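Local coordinates for E3 SUMO-protein ligase SIZ1 (Saccharomyces cerevisiae, PDB 3I2D) that acts as an E3 ligase that promotes SUMO attachment to septins and PCNA, its SP-RING zinc finger binding the SUMO-conjugating enzyme UBC9, at residues A62-H67 and G130-E135; I66-S71 and K196-I201; Q138-N143 and V184-A189. All blocks are in the same frame, centred on the assembly; numbering follows the deposited sequence.

Interaction 1: A62-H67 and G130-E135; sequences AVPTIH and GSRGNE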
ATOM      1  N   ALA A  62     -10.966  23.106  15.738  1.00 94.09           N
ATOM      2  CA  ALA A  62     -10.912  22.225  16.908  1.00 93.98           C
ATOM      3  C   ALA A  62     -11.112  20.724  16.628  1.00 93.84           C
ATOM      4  O   ALA A  62     -12.207  20.280  16.268  1.00 90.63           O
ATOM      5  CB  ALA A  62     -11.920  22.694  17.960  1.00 91.54           C
ATOM      6  N   VAL A  63     -10.034  19.960  16.821  1.00 94.69           N
ATOM      7  CA  VAL A  63      -9.988  18.500  16.643  1.00 93.52           C
ATOM      8  C   VAL A  63      -9.887  18.024  15.191  1.00 90.27           C
ATOM      9  O   VAL A  63     -10.894  17.676  14.564  1.00 87.82           O
ATOM     10  CB  VAL A  63     -11.204  17.793  17.325  1.00 93.66           C
ATOM     11  CG1 VAL A  63     -11.114  16.268  17.140  1.00 81.37           C
ATOM     12  CG2 VAL A  63     -11.229  18.130  18.804  1.00 92.11           C
ATOM     13  N   PRO A  64      -8.656  17.988  14.643  1.00 84.06           N
ATOM     14  CA  PRO A  64      -8.485  17.540  13.260  1.00 81.39           C
ATOM     15  C   PRO A  64      -9.100  16.159  13.062  1.00 79.09           C
ATOM     16  O   PRO A  64      -8.854  15.243  13.843  1.00 79.55           O
ATOM     17  CB  PRO A  64      -6.967  17.561  13.070  1.00 79.38           C
ATOM     18  CG  PRO A  64      -6.445  17.343  14.453  1.00 83.11           C
ATOM     19  CD  PRO A  64      -7.351  18.212  15.284  1.00 81.90           C
ATOM     20  N   THR A  65      -9.913  16.025  12.020  1.00 75.42           N
ATOM     21  CA  THR A  65     -10.590  14.773  11.716  1.00 68.62           C
ATOM     22  C   THR A  65      -9.606  13.649  11.378  1.00 65.49           C
ATOM     23  O   THR A  65      -8.642  13.855  10.641  1.00 65.04           O
ATOM     24  CB  THR A  65     -11.599  15.007  10.571  1.00 68.72           C
ATOM     25  OG1 THR A  65     -11.852  13.779   9.880  1.00 67.16           O
ATOM     26  CG2 THR A  65     -11.073  16.080   9.612  1.00 71.88           C
ATOM     27  N   ILE A  66      -9.847  12.464  11.938  1.00 62.12           N
ATOM     28  CA  ILE A  66      -8.970  11.308  11.723  1.00 58.52           C
ATOM     29  C   ILE A  66      -8.972  10.780  10.295  1.00 55.49           C
ATOM     30  O   ILE A  66     -10.015  10.634   9.670  1.00 62.65           O
ATOM     31  CB  ILE A  66      -9.319  10.153  12.719  1.00 61.88           C
ATOM     32  CG1 ILE A  66      -8.845  10.542  14.126  1.00 59.37           C
ATOM     33  CG2 ILE A  66      -8.679   8.822  12.275  1.00 52.11           C
ATOM     34  CD1 ILE A  66      -9.217   9.550  15.200  1.00 56.01           C
ATOM     35  N   HIS A  67      -7.782  10.496   9.782  1.00 52.13           N
ATOM     36  CA  HIS A  67      -7.635  10.002   8.426  1.00 45.79           C
ATOM     37  C   HIS A  67      -6.485   9.016   8.388  1.00 46.21           C
ATOM     38  O   HIS A  67      -5.325   9.396   8.463  1.00 46.89           O
ATOM     39  CB  HIS A  67      -7.351  11.162   7.478  1.00 49.63           C
ATOM     40  CG  HIS A  67      -7.212  10.744   6.050  1.00 57.00           C
ATOM     41  ND1 HIS A  67      -8.249  10.186   5.337  1.00 62.14           N
ATOM     42  CD2 HIS A  67      -6.144  10.753   5.220  1.00 55.68           C
ATOM     43  CE1 HIS A  67      -7.825   9.866   4.129  1.00 64.64           C
ATOM     44  NE2 HIS A  67      -6.551  10.198   4.031  1.00 58.82           N
ATOM     45  N   GLY A 130       2.049  11.392  15.917  1.00 73.57           N
ATOM     46  CA  GLY A 130       1.984  12.250  14.748  1.00 68.23           C
ATOM     47  C   GLY A 130       0.730  13.100  14.626  1.00 70.17           C
ATOM     48  O   GLY A 130       0.269  13.709  15.593  1.00 69.89           O
ATOM     49  N   SER A 131       0.185  13.140  13.416  1.00 68.95           N
ATOM     50  CA  SER A 131      -1.017  13.908  13.120  1.00 67.26           C
ATOM     51  C   SER A 131      -2.232  13.005  12.933  1.00 61.08           C
ATOM     52  O   SER A 131      -2.121  11.902  12.410  1.00 62.28           O
ATOM     53  CB  SER A 131      -0.801  14.740  11.854  1.00 71.02           C
ATOM     54  OG  SER A 131      -2.034  15.214  11.334  1.00 81.22           O
ATOM     55  N   ARG A 132      -3.392  13.478  13.362  1.00 57.39           N
ATOM     56  CA  ARG A 132      -4.612  12.704  13.229  1.00 56.63           C
ATOM     57  C   ARG A 132      -5.001  12.662  11.765  1.00 55.40           C
ATOM     58  O   ARG A 132      -5.746  11.790  11.331  1.00 53.58           O
ATOM     59  CB  ARG A 132      -5.735  13.341  14.058  1.00 57.39           C
ATOM     60  CG  ARG A 132      -5.580  13.165  15.559  1.00 51.76           C
ATOM     61  CD  ARG A 132      -6.571  14.022  16.296  1.00 52.33           C
ATOM     62  NE  ARG A 132      -7.943  13.744  15.886  1.00 63.14           N
ATOM     63  CZ  ARG A 132      -8.766  12.916  16.521  1.00 66.52           C
ATOM     64  NH1 ARG A 132      -8.354  12.281  17.610  1.00 61.65           N
ATOM     65  NH2 ARG A 132      -9.998  12.715  16.064  1.00 60.18           N
ATOM     66  N   GLY A 133      -4.484  13.617  11.007  1.00 58.07           N
ATOM     67  CA  GLY A 133      -4.794  13.687   9.594  1.00 58.80           C
ATOM     68  C   GLY A 133      -4.071  12.630   8.795  1.00 60.76           C
ATOM     69  O   GLY A 133      -4.454  12.340   7.665  1.00 63.05           O
ATOM     70  N   ASN A 134      -3.020  12.062   9.380  1.00 62.27           N
ATOM     71  CA  ASN A 134      -2.238  11.014   8.731  1.00 60.96           C
ATOM     72  C   ASN A 134      -2.060   9.868   9.736  1.00 58.10           C
ATOM     73  O   ASN A 134      -0.967   9.331   9.918  1.00 61.53           O
ATOM     74  CB  ASN A 134      -0.874  11.564   8.312  1.00 63.24           C
ATOM     75  CG  ASN A 134      -0.232  10.732   7.221  1.00 73.42           C
ATOM     76  OD1 ASN A 134       0.990  10.689   7.101  1.00 78.08           O
ATOM     77  ND2 ASN A 134      -1.059  10.070   6.409  1.00 74.62           N
ATOM     78  N   GLU A 135      -3.164   9.509  10.380  1.00 55.53           N
ATOM     79  CA  GLU A 135      -3.228   8.475  11.405  1.00 49.96           C
ATOM     80  C   GLU A 135      -2.584   7.127  11.065  1.00 52.23           C
ATOM     81  O   GLU A 135      -2.784   6.585   9.980  1.00 56.91           O
ATOM     82  CB  GLU A 135      -4.700   8.249  11.761  1.00 46.53           C
ATOM     83  CG  GLU A 135      -4.934   7.432  13.016  1.00 54.45           C
ATOM     84  CD  GLU A 135      -5.020   8.285  14.268  1.00 51.92           C
ATOM     85  OE1 GLU A 135      -4.310   9.303  14.358  1.00 57.68           O
ATOM     86  OE2 GLU A 135      -5.790   7.928  15.175  1.00 57.63           O
TER
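Arg-132 lays its guanidinium between the side chains of Val-63 and Ile-66 and grips the backbone of 62-67 with its NE. That nitrogen donates to Pro-64 O at 2.7 Å in a nearly straight bond (170° at the hydrogen), and the oxygen lies close to the guanidinium plane, which fixes how the flat group can turn. A bend at chi3 (56°) sets NE at that carbonyl. Ile-66 CG1 sits over one face, offset toward the rim nearest NH2, and Val-63 CG1 lies over the opposite face, 3.9 Å from NH2. Pro-64 CG packs on Arg-132 CD at 3.8 Å, the two side chains crossing at about a right angle. Beyond Arg-132, the CD1 methyl of Ile-66 reaches Glu-135 OE2 at 3.8 Å. His-67 continues the contact through its backbone: its N donates to Arg-132 O (2.9 Å), and its O accepts a weak bond from Glu-135 N. Gly-133 O lies at the imidazole edge, near its plane, while NE2 is bonded to Glu-70. At its far end Arg-132 NH1 donates to Ile-126 O, within its own connection, while NE holds the loop 62-67. The contact lies at the surface of the PINIT domain, joining the loop that leads into strand 74-90 to the connection between strands 117-125 and 143-147.

Interaction 2: I66-S71 and K196-I201; sequences IHFKES and KLFGYI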
ATOM      1  N   ILE A  66      -9.847  12.464  11.938  1.00 62.12           N
ATOM      2  CA  ILE A  66      -8.970  11.308  11.723  1.00 58.52           C
ATOM      3  C   ILE A  66      -8.972  10.780  10.295  1.00 55.49           C
ATOM      4  O   ILE A  66     -10.015  10.634   9.670  1.00 62.65           O
ATOM      5  CB  ILE A  66      -9.319  10.153  12.719  1.00 61.88           C
ATOM      6  CG1 ILE A  66      -8.845  10.542  14.126  1.00 59.37           C
ATOM      7  CG2 ILE A  66      -8.679   8.822  12.275  1.00 52.11           C
ATOM      8  CD1 ILE A  66      -9.217   9.550  15.200  1.00 56.01           C
ATOM      9  N   HIS A  67      -7.782  10.496   9.782  1.00 52.13           N
ATOM     10  CA  HIS A  67      -7.635  10.002   8.426  1.00 45.79           C
ATOM     11  C   HIS A  67      -6.485   9.016   8.388  1.00 46.21           C
ATOM     12  O   HIS A  67      -5.325   9.396   8.463  1.00 46.89           O
ATOM     13  CB  HIS A  67      -7.351  11.162   7.478  1.00 49.63           C
ATOM     14  CG  HIS A  67      -7.212  10.744   6.050  1.00 57.00           C
ATOM     15  ND1 HIS A  67      -8.249  10.186   5.337  1.00 62.14           N
ATOM     16  CD2 HIS A  67      -6.144  10.753   5.220  1.00 55.68           C
ATOM     17  CE1 HIS A  67      -7.825   9.866   4.129  1.00 64.64           C
ATOM     18  NE2 HIS A  67      -6.551  10.198   4.031  1.00 58.82           N
ATOM     19  N   PHE A  68      -6.790   7.739   8.249  1.00 48.84           N
ATOM     20  CA  PHE A  68      -5.720   6.761   8.243  1.00 50.08           C
ATOM     21  C   PHE A  68      -4.780   6.849   7.053  1.00 50.59           C
ATOM     22  O   PHE A  68      -5.214   7.090   5.931  1.00 50.45           O
ATOM     23  CB  PHE A  68      -6.303   5.356   8.348  1.00 44.66           C
ATOM     24  CG  PHE A  68      -7.063   5.128   9.613  1.00 48.24           C
ATOM     25  CD1 PHE A  68      -8.452   5.208   9.632  1.00 46.36           C
ATOM     26  CD2 PHE A  68      -6.391   4.901  10.808  1.00 48.57           C
ATOM     27  CE1 PHE A  68      -9.159   5.074  10.818  1.00 42.86           C
ATOM     28  CE2 PHE A  68      -7.095   4.765  11.999  1.00 48.02           C
ATOM     29  CZ  PHE A  68      -8.484   4.854  11.998  1.00 43.92           C
ATOM     30  N   LYS A  69      -3.485   6.663   7.318  1.00 52.39           N
ATOM     31  CA  LYS A  69      -2.476   6.675   6.272  1.00 55.97           C
ATOM     32  C   LYS A  69      -2.944   5.706   5.201  1.00 54.04           C
ATOM     33  O   LYS A  69      -3.271   4.546   5.485  1.00 50.47           O
ATOM     34  CB  LYS A  69      -1.123   6.202   6.801  1.00 56.21           C
ATOM     35  CG  LYS A  69      -0.436   7.145   7.755  1.00 68.35           C
ATOM     36  CD  LYS A  69       0.985   6.660   8.030  1.00 74.58           C
ATOM     37  CE  LYS A  69       1.664   7.466   9.128  1.00 75.41           C
ATOM     38  NZ  LYS A  69       3.065   7.005   9.347  1.00 79.78           N
ATOM     39  N   GLU A  70      -2.957   6.180   3.967  1.00 51.94           N
ATOM     40  CA  GLU A  70      -3.411   5.363   2.863  1.00 56.01           C
ATOM     41  C   GLU A  70      -2.407   4.358   2.331  1.00 48.95           C
ATOM     42  O   GLU A  70      -1.219   4.397   2.631  1.00 42.15           O
ATOM     43  CB  GLU A  70      -3.873   6.257   1.713  1.00 62.60           C
ATOM     44  CG  GLU A  70      -5.067   7.136   2.037  1.00 71.14           C
ATOM     45  CD  GLU A  70      -5.020   8.428   1.262  1.00 79.82           C
ATOM     46  OE1 GLU A  70      -4.862   8.361   0.025  1.00 85.89           O
ATOM     47  OE2 GLU A  70      -5.130   9.508   1.888  1.00 83.72           O
ATOM     48  N   SER A  71      -2.944   3.433   1.550  1.00 47.40           N
ATOM     49  CA  SER A  71      -2.184   2.405   0.882  1.00 43.19           C
ATOM     50  C   SER A  71      -2.819   2.334  -0.488  1.00 48.26           C
ATOM     51  O   SER A  71      -4.043   2.417  -0.620  1.00 47.19           O
ATOM     52  CB  SER A  71      -2.356   1.066   1.573  1.00 45.63           C
ATOM     53  OG  SER A  71      -1.702   0.053   0.831  1.00 55.20           O
ATOM     54  N   LYS A 196      -9.799   4.868  18.677  1.00 48.47           N
ATOM     55  CA  LYS A 196     -11.108   4.933  18.054  1.00 51.91           C
ATOM     56  C   LYS A 196     -11.080   3.987  16.859  1.00 53.31           C
ATOM     57  O   LYS A 196     -10.117   3.974  16.092  1.00 51.33           O
ATOM     58  CB  LYS A 196     -11.417   6.372  17.618  1.00 50.57           C
ATOM     59  CG  LYS A 196     -12.887   6.643  17.377  1.00 55.76           C
ATOM     60  CD  LYS A 196     -13.135   8.125  17.152  1.00 73.24           C
ATOM     61  CE  LYS A 196     -14.619   8.442  16.928  1.00 80.73           C
ATOM     62  NZ  LYS A 196     -15.484   8.133  18.109  1.00 81.04           N
ATOM     63  N   LEU A 197     -12.119   3.172  16.717  1.00 49.38           N
ATOM     64  CA  LEU A 197     -12.179   2.237  15.609  1.00 49.13           C
ATOM     65  C   LEU A 197     -13.239   2.661  14.609  1.00 52.19           C
ATOM     66  O   LEU A 197     -14.198   3.334  14.968  1.00 55.61           O
ATOM     67  CB  LEU A 197     -12.471   0.830  16.117  1.00 45.60           C
ATOM     68  CG  LEU A 197     -11.366   0.204  16.971  1.00 49.22           C
ATOM     69  CD1 LEU A 197     -11.242   0.931  18.311  1.00 48.69           C
ATOM     70  CD2 LEU A 197     -11.699  -1.248  17.207  1.00 51.93           C
ATOM     71  N   PHE A 198     -13.045   2.283  13.349  1.00 53.05           N
ATOM     72  CA  PHE A 198     -13.986   2.603  12.287  1.00 49.23           C
ATOM     73  C   PHE A 198     -14.163   1.392  11.401  1.00 50.85           C
ATOM     74  O   PHE A 198     -13.223   0.639  11.173  1.00 54.83           O
ATOM     75  CB  PHE A 198     -13.474   3.732  11.413  1.00 48.94           C
ATOM     76  CG  PHE A 198     -13.246   5.011  12.137  1.00 56.08           C
ATOM     77  CD1 PHE A 198     -12.110   5.193  12.914  1.00 61.07           C
ATOM     78  CD2 PHE A 198     -14.153   6.051  12.024  1.00 53.38           C
ATOM     79  CE1 PHE A 198     -11.882   6.400  13.563  1.00 64.16           C
ATOM     80  CE2 PHE A 198     -13.937   7.256  12.666  1.00 56.10           C
ATOM     81  CZ  PHE A 198     -12.802   7.436  13.436  1.00 62.88           C
ATOM     82  N   GLY A 199     -15.379   1.207  10.906  1.00 54.77           N
ATOM     83  CA  GLY A 199     -15.659   0.098  10.018  1.00 53.47           C
ATOM     84  C   GLY A 199     -15.845   0.704   8.648  1.00 52.50           C
ATOM     85  O   GLY A 199     -16.653   1.611   8.476  1.00 55.46           O
ATOM     86  N   TYR A 200     -15.079   0.238   7.675  1.00 53.76           N
ATOM     87  CA  TYR A 200     -15.178   0.765   6.318  1.00 52.33           C
ATOM     88  C   TYR A 200     -15.273  -0.365   5.309  1.00 57.13           C
ATOM     89  O   TYR A 200     -14.625  -1.414   5.470  1.00 51.34           O
ATOM     90  CB  TYR A 200     -13.932   1.572   5.931  1.00 46.60           C
ATOM     91  CG  TYR A 200     -13.734   2.912   6.603  1.00 54.40           C
ATOM     92  CD1 TYR A 200     -12.619   3.149   7.405  1.00 53.26           C
ATOM     93  CD2 TYR A 200     -14.601   3.973   6.362  1.00 54.53           C
ATOM     94  CE1 TYR A 200     -12.364   4.417   7.943  1.00 47.36           C
ATOM     95  CE2 TYR A 200     -14.355   5.239   6.894  1.00 55.70           C
ATOM     96  CZ  TYR A 200     -13.234   5.452   7.680  1.00 53.21           C
ATOM     97  OH  TYR A 200     -12.980   6.708   8.186  1.00 64.71           O
ATOM     98  N   ILE A 201     -16.088  -0.151   4.277  1.00 54.76           N
ATOM     99  CA  ILE A 201     -16.172  -1.106   3.181  1.00 47.77           C
ATOM    100  C   ILE A 201     -15.085  -0.516   2.287  1.00 47.72           C
ATOM    101  O   ILE A 201     -15.152   0.656   1.907  1.00 51.06           O
ATOM    102  CB  ILE A 201     -17.528  -1.058   2.439  1.00 45.74           C
ATOM    103  CG1 ILE A 201     -18.604  -1.761   3.260  1.00 52.47           C
ATOM    104  CG2 ILE A 201     -17.419  -1.775   1.114  1.00 52.62           C
ATOM    105  CD1 ILE A 201     -19.968  -1.701   2.640  1.00 58.33           C
TER
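Phe-68 points its ring at strand 196-201, where Phe-198 receives it, with Ile-66 and Tyr-200 completing an apolar patch and no hydrogen bond crossing it. CB leaves the loop in the direction of the strand, and chi1 (-62°) puts CG anti to the carbonyl carbon, beside the backbone N. From there CD1 comes within 4.3 Å of Tyr-200 CE1, the two rings touching edge against edge. CE1 is the atom nearest Phe-198, 3.6 Å from its CD1; CZ follows at 3.8 Å from the same carbon and has Lys-196 O, at 4.5 Å, near the ring plane. CE2, on the other side of the rim, packs on Glu-135. The Phe-68 and Phe-198 planes stand at 76° with centroids 5.7 Å apart, an oblique pair. One face of the Phe-68 ring is covered near its rim by Ile-66 CG2, which also lies 4.2 Å from Phe-198 CE1, touching both rings. An alanine in place of Phe-68 would probably open a gap beside Phe-198 and Tyr-200 and leave Ile-66 CG2 without the ring face beneath it. Phe-122 of strand 117-125 meets the Phe-68 ring as well. The loop before strand 74-90 packs on the face of the antiparallel sheet that carries Phe-198 and Tyr-200; in it strand 195-204 runs between strands 74-90 and 117-125.

Interaction 3: Q138-N143 and V184-A189; sequences QFPFPN and VELIYA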
ATOM      1  N   GLN A 138      -3.299   1.630  14.294  1.00 47.19           N
ATOM      2  CA  GLN A 138      -2.784   1.045  15.512  1.00 48.38           C
ATOM      3  C   GLN A 138      -3.845   0.629  16.515  1.00 51.11           C
ATOM      4  O   GLN A 138      -4.528   1.472  17.093  1.00 46.92           O
ATOM      5  CB  GLN A 138      -1.836   2.015  16.184  1.00 48.37           C
ATOM      6  CG  GLN A 138      -0.968   1.354  17.213  1.00 67.48           C
ATOM      7  CD  GLN A 138      -0.144   2.358  17.980  1.00 77.78           C
ATOM      8  OE1 GLN A 138      -0.678   3.134  18.776  1.00 79.41           O
ATOM      9  NE2 GLN A 138       1.165   2.367  17.734  1.00 77.91           N
ATOM     10  N   PHE A 139      -3.965  -0.687  16.702  1.00 47.95           N
ATOM     11  CA  PHE A 139      -4.885  -1.295  17.648  1.00 46.01           C
ATOM     12  C   PHE A 139      -4.225  -1.413  19.026  1.00 49.66           C
ATOM     13  O   PHE A 139      -3.010  -1.522  19.130  1.00 60.01           O
ATOM     14  CB  PHE A 139      -5.238  -2.704  17.193  1.00 44.36           C
ATOM     15  CG  PHE A 139      -6.251  -2.751  16.108  1.00 45.17           C
ATOM     16  CD1 PHE A 139      -5.937  -2.332  14.829  1.00 44.74           C
ATOM     17  CD2 PHE A 139      -7.539  -3.198  16.371  1.00 39.92           C
ATOM     18  CE1 PHE A 139      -6.902  -2.354  13.828  1.00 50.07           C
ATOM     19  CE2 PHE A 139      -8.497  -3.221  15.386  1.00 39.71           C
ATOM     20  CZ  PHE A 139      -8.181  -2.797  14.109  1.00 40.46           C
ATOM     21  N   PRO A 140      -5.010  -1.381  20.107  1.00 50.25           N
ATOM     22  CA  PRO A 140      -4.345  -1.515  21.405  1.00 48.95           C
ATOM     23  C   PRO A 140      -3.911  -2.974  21.603  1.00 48.50           C
ATOM     24  O   PRO A 140      -4.581  -3.881  21.128  1.00 46.86           O
ATOM     25  CB  PRO A 140      -5.428  -1.094  22.389  1.00 47.98           C
ATOM     26  CG  PRO A 140      -6.691  -1.511  21.693  1.00 55.42           C
ATOM     27  CD  PRO A 140      -6.432  -1.039  20.278  1.00 51.90           C
ATOM     28  N   PHE A 141      -2.787  -3.184  22.284  1.00 48.46           N
ATOM     29  CA  PHE A 141      -2.267  -4.518  22.554  1.00 48.17           C
ATOM     30  C   PHE A 141      -2.196  -4.720  24.063  1.00 51.56           C
ATOM     31  O   PHE A 141      -1.768  -3.835  24.794  1.00 59.98           O
ATOM     32  CB  PHE A 141      -0.866  -4.663  21.970  1.00 45.72           C
ATOM     33  CG  PHE A 141      -0.278  -6.034  22.132  1.00 58.01           C
ATOM     34  CD1 PHE A 141      -0.431  -6.995  21.129  1.00 60.93           C
ATOM     35  CD2 PHE A 141       0.447  -6.368  23.281  1.00 60.92           C
ATOM     36  CE1 PHE A 141       0.131  -8.263  21.265  1.00 61.62           C
ATOM     37  CE2 PHE A 141       1.017  -7.640  23.431  1.00 52.94           C
ATOM     38  CZ  PHE A 141       0.859  -8.586  22.422  1.00 60.92           C
ATOM     39  N   PRO A 142      -2.630  -5.883  24.556  1.00 50.70           N
ATOM     40  CA  PRO A 142      -3.173  -7.033  23.822  1.00 52.37           C
ATOM     41  C   PRO A 142      -4.661  -6.832  23.498  1.00 53.81           C
ATOM     42  O   PRO A 142      -5.343  -6.008  24.119  1.00 55.61           O
ATOM     43  CB  PRO A 142      -2.965  -8.178  24.802  1.00 49.89           C
ATOM     44  CG  PRO A 142      -3.314  -7.484  26.132  1.00 48.15           C
ATOM     45  CD  PRO A 142      -2.622  -6.131  26.012  1.00 41.81           C
ATOM     46  N   ASN A 143      -5.170  -7.583  22.532  1.00 51.61           N
ATOM     47  CA  ASN A 143      -6.578  -7.462  22.196  1.00 45.78           C
ATOM     48  C   ASN A 143      -7.107  -8.735  21.580  1.00 42.28           C
ATOM     49  O   ASN A 143      -6.353  -9.612  21.172  1.00 44.99           O
ATOM     50  CB  ASN A 143      -6.810  -6.284  21.237  1.00 48.21           C
ATOM     51  CG  ASN A 143      -6.453  -6.608  19.784  1.00 46.14           C
ATOM     52  OD1 ASN A 143      -7.055  -7.478  19.170  1.00 51.37           O
ATOM     53  ND2 ASN A 143      -5.485  -5.885  19.229  1.00 36.79           N
ATOM     54  N   VAL A 184     -19.846  -7.048  16.539  1.00 65.17           N
ATOM     55  CA  VAL A 184     -18.399  -6.968  16.600  1.00 60.33           C
ATOM     56  C   VAL A 184     -18.013  -6.614  18.015  1.00 57.62           C
ATOM     57  O   VAL A 184     -18.603  -5.726  18.618  1.00 56.94           O
ATOM     58  CB  VAL A 184     -17.859  -5.873  15.686  1.00 58.81           C
ATOM     59  CG1 VAL A 184     -16.354  -5.787  15.829  1.00 61.35           C
ATOM     60  CG2 VAL A 184     -18.240  -6.169  14.257  1.00 68.95           C
ATOM     61  N   GLU A 185     -17.014  -7.298  18.547  1.00 56.95           N
ATOM     62  CA  GLU A 185     -16.582  -7.001  19.897  1.00 59.95           C
ATOM     63  C   GLU A 185     -15.062  -6.989  20.005  1.00 58.35           C
ATOM     64  O   GLU A 185     -14.394  -7.934  19.580  1.00 58.10           O
ATOM     65  CB  GLU A 185     -17.163  -8.033  20.852  1.00 70.75           C
ATOM     66  CG  GLU A 185     -17.124  -7.627  22.308  1.00 85.23           C
ATOM     67  CD  GLU A 185     -17.884  -8.604  23.188  1.00 95.63           C
ATOM     68  OE1 GLU A 185     -19.099  -8.814  22.939  1.00100.98           O
ATOM     69  OE2 GLU A 185     -17.264  -9.164  24.123  1.00 93.41           O
ATOM     70  N   LEU A 186     -14.521  -5.901  20.547  1.00 52.66           N
ATOM     71  CA  LEU A 186     -13.080  -5.780  20.748  1.00 51.08           C
ATOM     72  C   LEU A 186     -12.790  -5.812  22.242  1.00 49.91           C
ATOM     73  O   LEU A 186     -13.267  -4.975  23.003  1.00 54.25           O
ATOM     74  CB  LEU A 186     -12.533  -4.468  20.183  1.00 46.96           C
ATOM     75  CG  LEU A 186     -11.035  -4.259  20.454  1.00 40.76           C
ATOM     76  CD1 LEU A 186     -10.191  -5.128  19.527  1.00 31.88           C
ATOM     77  CD2 LEU A 186     -10.693  -2.799  20.238  1.00 45.98           C
ATOM     78  N   ILE A 187     -12.011  -6.792  22.657  1.00 45.89           N
ATOM     79  CA  ILE A 187     -11.643  -6.917  24.047  1.00 41.81           C
ATOM     80  C   ILE A 187     -10.197  -6.464  24.175  1.00 46.70           C
ATOM     81  O   ILE A 187      -9.314  -6.999  23.508  1.00 43.99           O
ATOM     82  CB  ILE A 187     -11.734  -8.368  24.508  1.00 45.36           C
ATOM     83  CG1 ILE A 187     -13.176  -8.858  24.369  1.00 44.96           C
ATOM     84  CG2 ILE A 187     -11.248  -8.488  25.941  1.00 38.70           C
ATOM     85  CD1 ILE A 187     -13.357 -10.273  24.824  1.00 47.08           C
ATOM     86  N   TYR A 188      -9.955  -5.466  25.018  1.00 45.33           N
ATOM     87  CA  TYR A 188      -8.605  -4.971  25.232  1.00 41.72           C
ATOM     88  C   TYR A 188      -8.258  -4.972  26.711  1.00 44.84           C
ATOM     89  O   TYR A 188      -9.105  -5.264  27.563  1.00 45.47           O
ATOM     90  CB  TYR A 188      -8.477  -3.566  24.665  1.00 44.38           C
ATOM     91  CG  TYR A 188      -9.524  -2.611  25.168  1.00 41.01           C
ATOM     92  CD1 TYR A 188      -9.261  -1.754  26.230  1.00 38.81           C
ATOM     93  CD2 TYR A 188     -10.780  -2.558  24.569  1.00 41.89           C
ATOM     94  CE1 TYR A 188     -10.238  -0.853  26.685  1.00 48.12           C
ATOM     95  CE2 TYR A 188     -11.756  -1.669  25.011  1.00 43.59           C
ATOM     96  CZ  TYR A 188     -11.481  -0.818  26.070  1.00 45.14           C
ATOM     97  OH  TYR A 188     -12.452   0.045  26.522  1.00 41.03           O
ATOM     98  N   ALA A 189      -7.010  -4.635  27.016  1.00 48.16           N
ATOM     99  CA  ALA A 189      -6.546  -4.610  28.399  1.00 48.62           C
ATOM    100  C   ALA A 189      -5.297  -3.770  28.582  1.00 48.10           C
ATOM    101  O   ALA A 189      -4.445  -3.730  27.712  1.00 54.73           O
ATOM    102  CB  ALA A 189      -6.261  -6.028  28.873  1.00 39.07           C
TER
HETATM  103  O   HOH W   1      -5.081  -3.408  25.044  1.00 48.69           O
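Asn-143 and Leu-186 meet through their torsions: in Asn-143, chi1 of 79° holds CG between the backbone N and the carbonyl carbon, while in Leu-186, chi1 of 176° sets CG anti to the backbone N and chi2 of 76° then places the CD1 methyl at the asparagine. The pair lies in the second antiparallel sheet of the PINIT domain, where strand 143-147 runs beside strand 182-191, and the proline-rich segment 138-143 leads into it. Leu-186 CD1 meets the Asn-143 side chain obliquely, 3.9 Å from OD1 and in touch with CB and CG. The other end of the amide is held within its own segment: ND2 donates to Pro-140 O at 2.9 Å, with the oxygen almost in the amide plane. This bond ties the amide to the segment's own backbone and limits its rotation, which probably keeps OD1 beside the leucine. Pro-140 adds an apolar contact, its CG 4.0 Å from Tyr-188 CB and more loosely against Leu-186 CD2. The tyrosine ring itself leads away from the segment, and its hydroxyl is bonded to the backbone N of Glu-88. Pro-142 follows a cis peptide bond; its CB sits over the centre of the Phe-141 ring, and its CG faces Ala-189 CB at 4.3 Å. The backbones approach through CA-H...O contacts, Asn-143 CA lying near Ile-187 O and Tyr-188 CA near Pro-142 O. Val-87 of strand 74-90 touches Pro-140, Leu-186 and Tyr-188, and Leu-197 of strand 195-204 touches Leu-186. No direct hydrogen bond crosses between the segments; one water bridges them, donating to Pro-142 O at 2.8 Å and accepting from Ala-189 N at 3.0 Å.

All three contacts belong to the PINIT domain and lie away from the zinc site of the SP-RING. Interactions 1 and 2 start from the same loop, share Ile-66 and His-67, and have centres about 11 Å apart; Glu-135 joins them, its O lying 2.8 Å from Lys-69 N in a probable hydrogen bond and its CG 3.6 Å from Phe-68 CE2. Interaction 3 is nested in the loop that interaction 2 closes, their centres about 16 Å apart, and the two meet where Leu-197 CD2 packs on Leu-186 CD2 at 3.6 Å. Interactions 1 and 3, about 21 Å apart between centres, adjoin only through the chain between 130-135 and 138-143.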